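Local coordinates for protein anastral spindle 2, SAS 4 (Drosophila melanogaster, PDB 4BY2) that probably acts as a tubulin-binding adaptor in centriole assembly, here as the Sas-4 TCP domain fused to a proline-rich motif of its partner Ana2, at residues Asp189-Leu192 and Gln198-Ile201; Trp174-Ala177 and His181-Gln184; His125-Tyr128 and Leu132-Leu135. All coordinates share one frame; numbering follows the deposited sequence.

Contact 1 (Asp189-Leu192 and Gln198-Ile201); sequences DKIL and QKEI
The beta hairpin of strands 190-193 and 199-202, in the Sas-4 part of the fusion, brings Leu192 opposite Glu200 and Ile191 opposite Ile201. The short strand segments run antiparallel, their axes 4.8 Å apart. Leu192 and Glu200 form a hydrogen-bonded pair: Leu192 N donates to Glu200 O at 2.8 Å in a nearly straight bond (170°), and Glu200 N returns one of the same length to Leu192 O. Ile191 with Ile201 is the next, non-hydrogen-bonded pair.

On the face carrying Leu192, that side chain and Glu200 lie side by side and point the same way. CG of Leu192 stands anti to the backbone N (chi1 -174°), and its CD2 methyl rests 3.7 Å from Glu200 OE1, while the two CB atoms meet at 3.8 Å. This is a leucine packed along an extended glutamate; the polar end of Glu200 is taken up by His202 NE2, which hydrogen-bonds OE1. Beyond Leu192, away from Glu200, lies Leu182 of strand 181-185.

The other face is shared out by the two branches of Ile191. Its CD1 reaches Ile201 CG2 at 3.8 Å, the two isoleucines lying alongside each other. CG2 instead meets the aliphatic end of Lys199, whose CE comes to 4.0 Å, the two side chains slanting across one another. Lys199 bends at its last torsion, and NZ hydrogen-bonds Asn193 OD1, at the end of strand 190-193.

None of the touching side chains is fully buried, and Ile201 stays exposed although apolar. Side chains alternating between the two faces of a paired main chain are typical of an antiparallel hairpin in the extended beta sheet of the TCP domain, here formed by the last two strands modelled.

Contact 2 (Trp174-Ala177 and His181-Gln184); sequences WRYA and HLVQ
Arg175 lays its guanidinium flat on the imidazole of His181, the planes only 5° apart and the group centres separated by 3.9 Å. NH2 stands over the middle of the ring, and ND1 lies over the middle of the guanidinium. Before it arrives there, the arginine chain passes its CG 3.5 Å from His181 ND1. CG of His181 is anti to the backbone N (chi1 180°), which sets the ring beside the neighbouring strand, where ND1 donates to Trp174 O at 3.1 Å. That bond is bent, 137° at the hydrogen, and its donor sits well above the carbonyl plane. Trp174 O thus carries two donors, for Leu182 N reaches it at 2.9 Å from the opposite face of the same plane. Trp174 N completes the pair by donating to Leu182 O at 2.8 Å.

The reverse face belongs to Trp174, Tyr176 and Leu182. CB of Trp174 meets CB of Leu182, and the tyrosine runs alongside the leucine, presenting a ring edge to its CB with CE1 at 4.2 Å. The Tyr176 hydroxyl continues over one face of the Trp174 indole, 3.7 Å above its plane and near the rim.

Further out, a weak hydrogen bond ties His181 NE2 to Glu173 OE2, so the imidazole has partners at both nitrogens; this would tend to favour a protonated ring, while the stacked guanidinium would tend to oppose it. The whole belongs to the Sas-4 part: a beta hairpin of strands 170-175 and 181-185, with a flat guanidinium-imidazole stack on one face and an aromatic-leucine cluster on the other.

Contact 3 (His125-Tyr128 and Leu132-Leu135); sequences HTSY and LEIL
With CG anti to the backbone N (chi1 180°), His125 swings its imidazole over toward the partner strand, between Glu133 and Leu135. Tyr128 keeps CG beside its own N (chi1 -64°), which brings its ring alongside Leu132 and slantwise to Ile134. Leu135 CG lies in the imidazole plane at its edge, 3.5 Å from ND1, and Glu133 CG comes equally near NE2. On the Thr126 face, Tyr128 CE1 meets Ile134 CD1 at 3.7 Å and Tyr128 CD1 meets Leu132 CD2 at 3.9 Å. Between these two faces, Thr126 and Ile134 exchange paired backbone bonds, N to O, of 2.8 Å each; nearer the turn, Tyr128 N donates to Leu132 O at 2.9 Å. Replacing His125 with an alanine would probably open a gap between Glu133 and Leu135, leaving Leu135 CD2 and the Glu133 stem without their shared neighbour.

The hairpin lies in the Sas-4 part, strand 123-128 bonding onward to strand 113-118 and strand 133-136 to strand 142-145. Over the face of His125 and Leu135 passes the fused Ana2 segment: Arg15 touches His125, and Pro18 touches Leu135.

Overall arrangement
All three contacts are antiparallel hairpins of Sas-4, spaced along one succession of strands. Contacts 1 and 2 are neighbours, centres about 10 Å apart, because strand 181-185 of contact 2 bonds directly to strand 190-193 of contact 1; Ile191 O accepts from Val183 N. Contact 3 touches neither, its centre about 24 Å from that of contact 2 and about 33 Å from that of contact 1. It lies near the middle of the chain and is partly buried, with Thr126 and Leu135 buried, whereas the other two are surface contacts. Their chemistry differs too: aliphatic side chains packed on each other and along Lys199 and Glu200 in contact 1, a flat guanidinium-imidazole stack in contact 2, mixed aromatic-aliphatic packing in contact 3.

Contact 1 (Asp189-Leu192 and Gln198-Ile201)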
loop_
_atom_site.group_PDB
_atom_site.type_symbol
_atom_site.label_atom_id
_atom_site.label_comp_id
_atom_site.label_asym_id
_atom_site.label_seq_id
_atom_site.Cartn_x
_atom_site.Cartn_y
_atom_site.Cartn_z
ATOM N N ASP A 189 26.273 14.059 5.882
ATOM C CA ASP A 189 26.499 13.630 7.265
ATOM C C ASP A 189 25.576 12.474 7.680
ATOM O O ASP A 189 24.559 12.232 7.025
ATOM C CB ASP A 189 26.380 14.825 8.233
ATOM C CG ASP A 189 27.329 15.987 7.953
ATOM O OD1 ASP A 189 28.438 15.742 7.421
ATOM O OD2 ASP A 189 26.972 17.137 8.291
ATOM N N LYS A 190 25.961 11.733 8.735
ATOM C CA LYS A 190 25.205 10.586 9.254
ATOM C C LYS A 190 25.132 10.610 10.784
ATOM O O LYS A 190 26.112 10.961 11.443
ATOM C CB LYS A 190 25.824 9.250 8.791
ATOM C CG LYS A 190 25.780 8.982 7.287
ATOM C CD LYS A 190 26.667 7.795 6.925
ATOM C CE LYS A 190 27.070 7.779 5.470
ATOM N NZ LYS A 190 26.178 6.917 4.653
ATOM N N ILE A 191 23.965 10.226 11.341
ATOM C CA ILE A 191 23.723 10.132 12.785
ATOM C C ILE A 191 23.294 8.694 13.078
ATOM O O ILE A 191 22.202 8.287 12.681
ATOM C CB ILE A 191 22.693 11.187 13.310
ATOM C CG1 ILE A 191 23.048 12.651 12.893
ATOM C CG2 ILE A 191 22.474 11.067 14.829
ATOM C CD1 ILE A 191 24.417 13.271 13.390
ATOM N N LEU A 192 24.161 7.918 13.738
ATOM C CA LEU A 192 23.880 6.522 14.056
ATOM C C LEU A 192 23.588 6.321 15.548
ATOM O O LEU A 192 24.488 6.438 16.384
ATOM C CB LEU A 192 25.025 5.617 13.557
ATOM C CG LEU A 192 24.843 4.101 13.665
ATOM C CD1 LEU A 192 23.881 3.581 12.614
ATOM C CD2 LEU A 192 26.171 3.395 13.507
ATOM N N GLN A 198 25.006 4.267 22.407
ATOM C CA GLN A 198 26.055 4.951 21.640
ATOM C C GLN A 198 25.480 5.821 20.522
ATOM O O GLN A 198 24.570 5.388 19.812
ATOM C CB GLN A 198 27.060 3.942 21.060
ATOM C CG GLN A 198 28.101 3.449 22.064
ATOM C CD GLN A 198 28.608 2.048 21.784
ATOM O OE1 GLN A 198 28.779 1.237 22.699
ATOM N NE2 GLN A 198 28.873 1.723 20.523
ATOM N N LYS A 199 26.010 7.049 20.375
ATOM C CA LYS A 199 25.589 7.996 19.344
ATOM C C LYS A 199 26.784 8.367 18.455
ATOM O O LYS A 199 27.711 9.043 18.910
ATOM C CB LYS A 199 24.933 9.242 19.968
ATOM C CG LYS A 199 24.047 10.019 18.999
ATOM C CD LYS A 199 23.561 11.329 19.603
ATOM C CE LYS A 199 22.584 12.056 18.710
ATOM N NZ LYS A 199 21.222 11.459 18.770
ATOM N N GLU A 200 26.762 7.894 17.194
ATOM C CA GLU A 200 27.813 8.137 16.206
ATOM C C GLU A 200 27.478 9.326 15.310
ATOM O O GLU A 200 26.476 9.297 14.591
ATOM C CB GLU A 200 28.066 6.879 15.359
ATOM C CG GLU A 200 29.260 6.067 15.813
ATOM C CD GLU A 200 29.360 4.684 15.202
ATOM O OE1 GLU A 200 29.675 4.585 13.993
ATOM O OE2 GLU A 200 29.131 3.697 15.936
ATOM N N ILE A 201 28.315 10.374 15.360
ATOM C CA ILE A 201 28.149 11.575 14.543
ATOM C C ILE A 201 29.229 11.564 13.456
ATOM O O ILE A 201 30.406 11.810 13.738
ATOM C CB ILE A 201 28.113 12.889 15.389
ATOM C CG1 ILE A 201 26.982 12.857 16.443
ATOM C CG2 ILE A 201 27.985 14.135 14.504
ATOM C CD1 ILE A 201 27.458 12.618 17.883
#

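Contact 2 (Trp174-Ala177 and His181-Gln184)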
loop_
_atom_site.group_PDB
_atom_site.type_symbol
_atom_site.label_atom_id
_atom_site.label_comp_id
_atom_site.label_asym_id
_atom_site.label_seq_id
_atom_site.Cartn_x
_atom_site.Cartn_y
_atom_site.Cartn_z
ATOM N N TRP A 174 16.511 5.132 8.913
ATOM C CA TRP A 174 16.478 3.678 8.987
ATOM C C TRP A 174 16.291 3.164 10.403
ATOM O O TRP A 174 16.925 3.662 11.329
ATOM C CB TRP A 174 17.762 3.097 8.385
ATOM C CG TRP A 174 17.784 3.087 6.887
ATOM C CD1 TRP A 174 18.227 4.081 6.063
ATOM C CD2 TRP A 174 17.381 2.007 6.034
ATOM N NE1 TRP A 174 18.121 3.688 4.748
ATOM C CE2 TRP A 174 17.608 2.417 4.702
ATOM C CE3 TRP A 174 16.850 0.726 6.268
ATOM C CZ2 TRP A 174 17.324 1.591 3.608
ATOM C CZ3 TRP A 174 16.567 -0.088 5.185
ATOM C CH2 TRP A 174 16.801 0.345 3.873
ATOM N N ARG A 175 15.427 2.148 10.564
ATOM C CA ARG A 175 15.154 1.494 11.841
ATOM C C ARG A 175 15.302 -0.013 11.646
ATOM O O ARG A 175 14.483 -0.632 10.965
ATOM C CB ARG A 175 13.765 1.871 12.389
ATOM C CG ARG A 175 13.674 3.307 12.891
ATOM C CD ARG A 175 12.489 3.520 13.816
ATOM N NE ARG A 175 12.382 4.914 14.253
ATOM C CZ ARG A 175 12.971 5.415 15.336
ATOM N NH1 ARG A 175 13.721 4.640 16.111
ATOM N NH2 ARG A 175 12.817 6.694 15.650
ATOM N N TYR A 176 16.381 -0.588 12.202
ATOM C CA TYR A 176 16.718 -2.008 12.077
ATOM C C TYR A 176 16.056 -2.886 13.144
ATOM O O TYR A 176 15.547 -2.365 14.141
ATOM C CB TYR A 176 18.247 -2.200 12.045
ATOM C CG TYR A 176 18.919 -1.480 10.895
ATOM C CD1 TYR A 176 19.365 -0.168 11.032
ATOM C CD2 TYR A 176 19.106 -2.107 9.666
ATOM C CE1 TYR A 176 19.966 0.507 9.970
ATOM C CE2 TYR A 176 19.712 -1.444 8.599
ATOM C CZ TYR A 176 20.142 -0.136 8.757
ATOM O OH TYR A 176 20.741 0.523 7.711
ATOM N N ALA A 177 16.054 -4.220 12.914
ATOM C CA ALA A 177 15.460 -5.240 13.789
ATOM C C ALA A 177 16.018 -5.241 15.220
ATOM O O ALA A 177 15.257 -5.461 16.167
ATOM C CB ALA A 177 15.612 -6.618 13.162
ATOM N N HIS A 181 19.084 2.972 14.895
ATOM C CA HIS A 181 18.446 4.065 14.165
ATOM C C HIS A 181 19.478 4.923 13.423
ATOM O O HIS A 181 20.211 5.694 14.047
ATOM C CB HIS A 181 17.540 4.899 15.098
ATOM C CG HIS A 181 16.842 6.052 14.437
ATOM N ND1 HIS A 181 16.035 5.872 13.327
ATOM C CD2 HIS A 181 16.816 7.359 14.787
ATOM C CE1 HIS A 181 15.569 7.072 13.022
ATOM N NE2 HIS A 181 16.005 7.997 13.877
ATOM N N LEU A 182 19.538 4.766 12.087
ATOM C CA LEU A 182 20.456 5.506 11.222
ATOM C C LEU A 182 19.750 6.682 10.555
ATOM O O LEU A 182 18.685 6.508 9.967
ATOM C CB LEU A 182 21.103 4.570 10.176
ATOM C CG LEU A 182 21.974 5.202 9.068
ATOM C CD1 LEU A 182 23.237 5.855 9.632
ATOM C CD2 LEU A 182 22.349 4.174 8.024
ATOM N N VAL A 183 20.348 7.880 10.658
ATOM C CA VAL A 183 19.819 9.112 10.074
ATOM C C VAL A 183 20.826 9.670 9.067
ATOM O O VAL A 183 21.885 10.160 9.458
ATOM C CB VAL A 183 19.414 10.177 11.136
ATOM C CG1 VAL A 183 18.707 11.363 10.486
ATOM C CG2 VAL A 183 18.546 9.579 12.238
ATOM N N GLN A 184 20.493 9.580 7.772
ATOM C CA GLN A 184 21.308 10.115 6.682
ATOM C C GLN A 184 20.852 11.557 6.458
ATOM O O GLN A 184 19.651 11.819 6.462
ATOM C CB GLN A 184 21.134 9.260 5.406
ATOM C CG GLN A 184 21.882 9.760 4.162
ATOM C CD GLN A 184 23.383 9.674 4.286
ATOM O OE1 GLN A 184 23.977 8.594 4.227
ATOM N NE2 GLN A 184 24.033 10.819 4.428
#

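Contact 3 (His125-Tyr128 and Leu132-Leu135)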
loop_
_atom_site.group_PDB
_atom_site.type_symbol
_atom_site.label_atom_id
_atom_site.label_comp_id
_atom_site.label_asym_id
_atom_site.label_seq_id
_atom_site.Cartn_x
_atom_site.Cartn_y
_atom_site.Cartn_z
ATOM N N HIS A 125 -3.266 -3.776 -2.478
ATOM C CA HIS A 125 -3.176 -2.324 -2.308
ATOM C C HIS A 125 -4.411 -1.816 -1.559
ATOM O O HIS A 125 -5.526 -1.900 -2.080
ATOM C CB HIS A 125 -2.973 -1.594 -3.647
ATOM C CG HIS A 125 -2.880 -0.101 -3.519
ATOM N ND1 HIS A 125 -1.682 0.526 -3.233
ATOM C CD2 HIS A 125 -3.841 0.841 -3.658
ATOM C CE1 HIS A 125 -1.950 1.822 -3.201
ATOM N NE2 HIS A 125 -3.236 2.061 -3.449
ATOM N N THR A 126 -4.212 -1.311 -0.326
ATOM C CA THR A 126 -5.305 -0.797 0.498
ATOM C C THR A 126 -5.253 0.720 0.612
ATOM O O THR A 126 -4.227 1.276 0.994
ATOM C CB THR A 126 -5.352 -1.502 1.865
ATOM O OG1 THR A 126 -5.229 -2.911 1.677
ATOM C CG2 THR A 126 -6.636 -1.203 2.636
ATOM N N SER A 127 -6.364 1.380 0.265
ATOM C CA SER A 127 -6.533 2.827 0.368
ATOM C C SER A 127 -7.423 3.105 1.581
ATOM O O SER A 127 -8.371 2.358 1.833
ATOM C CB SER A 127 -7.181 3.393 -0.891
ATOM O OG SER A 127 -6.336 3.277 -2.023
ATOM N N TYR A 128 -7.105 4.163 2.337
ATOM C CA TYR A 128 -7.856 4.565 3.523
ATOM C C TYR A 128 -8.416 5.977 3.339
ATOM O O TYR A 128 -7.901 6.744 2.520
ATOM C CB TYR A 128 -6.982 4.464 4.788
ATOM C CG TYR A 128 -6.534 3.053 5.109
ATOM C CD1 TYR A 128 -5.341 2.546 4.600
ATOM C CD2 TYR A 128 -7.292 2.230 5.935
ATOM C CE1 TYR A 128 -4.929 1.245 4.881
ATOM C CE2 TYR A 128 -6.891 0.926 6.225
ATOM C CZ TYR A 128 -5.703 0.440 5.701
ATOM O OH TYR A 128 -5.298 -0.846 5.978
ATOM N N LEU A 132 -3.970 7.378 3.562
ATOM C CA LEU A 132 -2.967 6.318 3.660
ATOM C C LEU A 132 -3.182 5.212 2.625
ATOM O O LEU A 132 -4.299 4.729 2.447
ATOM C CB LEU A 132 -2.890 5.741 5.095
ATOM C CG LEU A 132 -1.936 4.548 5.343
ATOM C CD1 LEU A 132 -0.469 4.970 5.337
ATOM C CD2 LEU A 132 -2.253 3.866 6.637
ATOM N N GLU A 133 -2.096 4.832 1.939
ATOM C CA GLU A 133 -2.065 3.765 0.944
ATOM C C GLU A 133 -1.030 2.730 1.367
ATOM O O GLU A 133 0.131 3.072 1.603
ATOM C CB GLU A 133 -1.771 4.318 -0.458
ATOM C CG GLU A 133 -3.018 4.779 -1.190
ATOM C CD GLU A 133 -2.792 5.782 -2.305
ATOM O OE1 GLU A 133 -1.921 5.534 -3.172
ATOM O OE2 GLU A 133 -3.509 6.809 -2.326
ATOM N N ILE A 134 -1.467 1.474 1.509
ATOM C CA ILE A 134 -0.619 0.365 1.929
ATOM C C ILE A 134 -0.488 -0.682 0.822
ATOM O O ILE A 134 -1.494 -1.225 0.362
ATOM C CB ILE A 134 -1.091 -0.239 3.290
ATOM C CG1 ILE A 134 -0.928 0.779 4.439
ATOM C CG2 ILE A 134 -0.365 -1.556 3.606
ATOM C CD1 ILE A 134 -1.494 0.339 5.804
ATOM N N LEU A 135 0.762 -0.971 0.419
ATOM C CA LEU A 135 1.103 -1.984 -0.578
ATOM C C LEU A 135 1.651 -3.222 0.124
ATOM O O LEU A 135 2.512 -3.088 0.986
ATOM C CB LEU A 135 2.142 -1.443 -1.561
ATOM C CG LEU A 135 1.600 -0.699 -2.767
ATOM C CD1 LEU A 135 2.707 0.079 -3.458
ATOM C CD2 LEU A 135 0.936 -1.661 -3.750
#